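Local coordinates for 2-c-methyl-d-erythritol 2,4-cyclodiphosphate synthase (Plasmodium falciparum, PDB 4C82), which catalyses the cyclisation of 4-diphosphocytidyl-2-C-methyl-D-erythritol 2-phosphate to 2-C-methyl-D-erythritol 2,4-cyclodiphosphate, with release of CMP, in non-mevalonate isoprenoid synthesis, at the interface of chains A and B. Sequence-based numbering; all coordinates share one arbitrary frame. Chains: chain A/B, 2-c-methyl-d-erythritol 2,4-cyclodiphosphate synthase.

Contact 1: the interface of chains A and B. Residues chain A 12, 124, 174; chain B 12, 14, 174.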
# COMPACT_ATOMS: atom_id res chain seq x y z
N GLN A 12 -4.75 -1.00 -6.20
CA GLN A 12 -3.66 -0.19 -5.69
C GLN A 12 -2.65 0.02 -6.82
O GLN A 12 -2.14 -0.97 -7.34
CB GLN A 12 -3.06 -0.86 -4.47
CG GLN A 12 -1.85 -0.07 -3.95
CD GLN A 12 -1.19 -0.71 -2.81
OE1 GLN A 12 -1.40 -0.31 -1.64
NE2 GLN A 12 -0.41 -1.75 -3.10
N ILE A 124 5.58 9.64 -2.31
CA ILE A 124 6.69 9.50 -1.35
C ILE A 124 7.89 10.07 -2.11
O ILE A 124 8.42 9.47 -3.10
CB ILE A 124 6.91 8.03 -0.93
CG1 ILE A 124 5.54 7.41 -0.49
CG2 ILE A 124 8.00 7.94 0.18
CD1 ILE A 124 5.56 5.93 0.03
N PHE A 174 1.87 5.70 -4.43
CA PHE A 174 0.88 4.63 -4.23
C PHE A 174 -0.51 5.27 -4.44
O PHE A 174 -0.77 6.33 -3.93
CB PHE A 174 0.91 4.08 -2.83
CG PHE A 174 2.07 3.14 -2.54
CD1 PHE A 174 3.27 3.64 -2.12
CD2 PHE A 174 1.97 1.75 -2.70
CE1 PHE A 174 4.36 2.82 -1.86
CE2 PHE A 174 3.06 0.90 -2.41
CZ PHE A 174 4.26 1.43 -1.99
N GLN B 12 -5.34 5.17 2.60
CA GLN B 12 -4.11 4.48 2.97
C GLN B 12 -3.18 5.49 3.63
O GLN B 12 -2.86 6.50 3.00
CB GLN B 12 -3.52 3.84 1.73
CG GLN B 12 -2.17 3.18 2.06
CD GLN B 12 -1.51 2.59 0.89
OE1 GLN B 12 -1.57 1.36 0.66
NE2 GLN B 12 -0.90 3.46 0.07
N TYR B 14 0.59 6.51 5.19
CA TYR B 14 1.97 6.02 5.21
C TYR B 14 2.79 6.92 6.11
O TYR B 14 2.59 8.16 6.13
CB TYR B 14 2.51 6.07 3.75
CG TYR B 14 4.02 5.88 3.73
CD1 TYR B 14 4.54 4.63 3.73
CD2 TYR B 14 4.90 6.97 3.78
CE1 TYR B 14 5.92 4.42 3.69
CE2 TYR B 14 6.29 6.79 3.77
CZ TYR B 14 6.79 5.51 3.70
OH TYR B 14 8.19 5.24 3.73
N PHE B 174 2.25 1.30 6.99
CA PHE B 174 1.14 1.52 6.04
C PHE B 174 -0.16 1.19 6.81
O PHE B 174 -0.22 0.19 7.48
CB PHE B 174 1.22 0.58 4.86
CG PHE B 174 2.26 0.95 3.81
CD1 PHE B 174 3.55 0.51 3.95
CD2 PHE B 174 1.96 1.75 2.71
CE1 PHE B 174 4.53 0.84 3.02
CE2 PHE B 174 2.94 2.07 1.74
CZ PHE B 174 4.23 1.61 1.90
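The side-chain amide of B:Gln12 lies against the base of the A:Phe174 side chain: the atom modelled as NE2 of B:Gln12 is 3.5 Å from A:Phe174 CB, with the amide plane turned steeply to the ring. On its other branch, OE1 of B:Gln12 faces OE1 of A:Gln12 at 2.8 Å, a pair of acceptors that cannot bond as modelled. The assignment of O and N in these amides is therefore doubtful; turning one over could bring an N-H to the meeting point, which the coordinates alone do not settle. Both glutamine side chains run out extended, with CG anti to the backbone N (chi1 177°), and cross at about a right angle. Next to the glutamines the two Phe174 rings meet edge to face. The CE2-CZ edge of B:Phe174 comes over one face of A:Phe174, nearer its rim than its centre, and the two CZ atoms are 3.9 Å apart; the planes are inclined at 69°. Over one face of B:Phe174, at about a right angle to the direction of A:Phe174, stands B:Tyr14 of the same chain, which points its CD1 edge at that face, nearer the rim than the centre. A:Ile124 caps B:Tyr14 from across the interface: its CD1 methyl sits over the middle of the phenol ring, 3.7 Å from the centroid, a CH-pi contact. Mixed apolar and amide packing between strands of neighbouring subunits thus helps hold the IspF homotrimer together around its central axis.

Contact 2: the interface of chains A and B. Residues chain A 117-118, 150-151; chain B 4-5, 9.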
# COMPACT_ATOMS: atom_id res chain seq x y z
N GLY A 117 -15.44 5.31 -6.58
CA GLY A 117 -15.79 5.81 -5.22
C GLY A 117 -14.89 6.96 -4.85
O GLY A 117 -15.22 8.12 -5.05
N ASN A 118 -13.71 6.65 -4.27
CA ASN A 118 -12.76 7.72 -4.03
C ASN A 118 -11.37 7.19 -4.37
O ASN A 118 -11.19 5.99 -4.59
CB ASN A 118 -12.84 8.23 -2.59
CG ASN A 118 -12.24 7.20 -1.57
OD1 ASN A 118 -12.71 6.07 -1.48
ND2 ASN A 118 -11.15 7.59 -0.89
N SER A 150 -14.14 16.22 -4.18
CA SER A 150 -14.33 15.51 -2.93
C SER A 150 -14.05 13.97 -2.97
O SER A 150 -14.13 13.31 -1.96
CB SER A 150 -15.74 15.76 -2.41
OG SER A 150 -16.69 15.27 -3.33
N GLN A 151 -13.83 13.41 -4.15
CA GLN A 151 -13.54 11.96 -4.26
C GLN A 151 -12.00 11.73 -4.33
O GLN A 151 -11.59 10.60 -4.43
CB GLN A 151 -14.24 11.36 -5.47
CG GLN A 151 -15.83 11.35 -5.30
CD GLN A 151 -16.48 11.06 -6.66
OE1 GLN A 151 -16.77 11.99 -7.43
NE2 GLN A 151 -16.51 9.79 -7.04
N SER B 4 -21.10 15.75 -3.98
CA SER B 4 -20.41 15.26 -2.75
C SER B 4 -20.59 13.72 -2.56
O SER B 4 -21.72 13.22 -2.46
CB SER B 4 -20.89 16.04 -1.52
OG SER B 4 -20.36 15.51 -0.31
N TYR B 5 -19.48 12.98 -2.50
CA TYR B 5 -19.57 11.54 -2.49
C TYR B 5 -19.72 11.10 -1.06
O TYR B 5 -18.97 11.53 -0.16
CB TYR B 5 -18.36 10.90 -3.22
CG TYR B 5 -18.25 9.38 -3.11
CD1 TYR B 5 -19.06 8.55 -3.85
CD2 TYR B 5 -17.32 8.79 -2.20
CE1 TYR B 5 -18.99 7.15 -3.71
CE2 TYR B 5 -17.23 7.42 -2.06
CZ TYR B 5 -18.02 6.58 -2.82
OH TYR B 5 -17.94 5.19 -2.71
N ARG B 9 -15.57 4.54 1.53
CA ARG B 9 -14.31 5.21 1.20
C ARG B 9 -13.11 4.40 1.64
O ARG B 9 -13.14 3.78 2.71
CB ARG B 9 -14.24 6.63 1.79
CG ARG B 9 -15.09 7.69 1.03
CD ARG B 9 -15.24 8.94 1.91
NE ARG B 9 -15.80 10.10 1.21
CZ ARG B 9 -15.22 10.90 0.33
NH1 ARG B 9 -13.93 10.74 -0.05
NH2 ARG B 9 -15.95 11.93 -0.19
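B:Tyr5 lays its phenol ring flat against the backbone of A:Gly117, in an inter-subunit contact of this YgbB-family (IspF) trimer. The glycine carbonyl O is poised over the middle of the ring, 3.5 Å above its plane, while the alpha-carbon is shifted toward the hydroxyl end, with A:Gly117 CA 3.4 Å from B:Tyr5 CZ. The absence of a side chain on A:Gly117 probably helps the ring lie so close. A:Gln151 packs beside it, its CG methylene 3.3 Å from B:Tyr5 CB, and its side chain crosses that of the tyrosine at about a right angle, although the amide plane is turned by only 24° from the ring. With CG anti to its own carbonyl carbon (chi1 -68°) and CD extended beyond, this glutamine brings NE2 back to its own chain: it donates to A:Gly117 O at 2.9 Å, the acceptor lying almost in the amide plane. That bond probably helps fix the carbonyl against the ring face. At the ring's other flank, B:Arg9 of the same chain presents one guanidinium face to the CD2 edge of B:Tyr5. The arginine's aliphatic stem, CB and CG, runs past the A:Asn118 amide, with A:Asn118 CG 3.9 Å from B:Arg9 CG. Farther out, both terminal nitrogens converge end-on on one acceptor, the main-chain O of A:Ser150 in the 3-10 helix 149-151. The shorter and straighter bond is from B:Arg9 NH2 to A:Ser150 O at 2.9 Å, reaching the oxygen from above the carbonyl plane; NH1 to the same O, at 3.2 Å and more bent, lies in that plane. NH2 also donates to B:Tyr5 O at 3.0 Å, tying the guanidinium to the N-terminal segment that carries the tyrosine.

Contact 1 and contact 2 lie about 18 Å apart, measured between the centres of their C-alpha atoms, along one interface between adjacent subunits. Strand 9-21 of chain B serves both, with its first residue in contact 2 and positions farther along in contact 1; strand 114-124 of chain A likewise reaches from contact 2 to its final residue in contact 1. Contact 1 lies toward the trimer's centre, whereas contact 2 pins the N-terminal segment of one subunit onto its neighbour. Repeated around the trimer, the pair probably fixes how the subunits are set, and so the active sites that IspF builds between them.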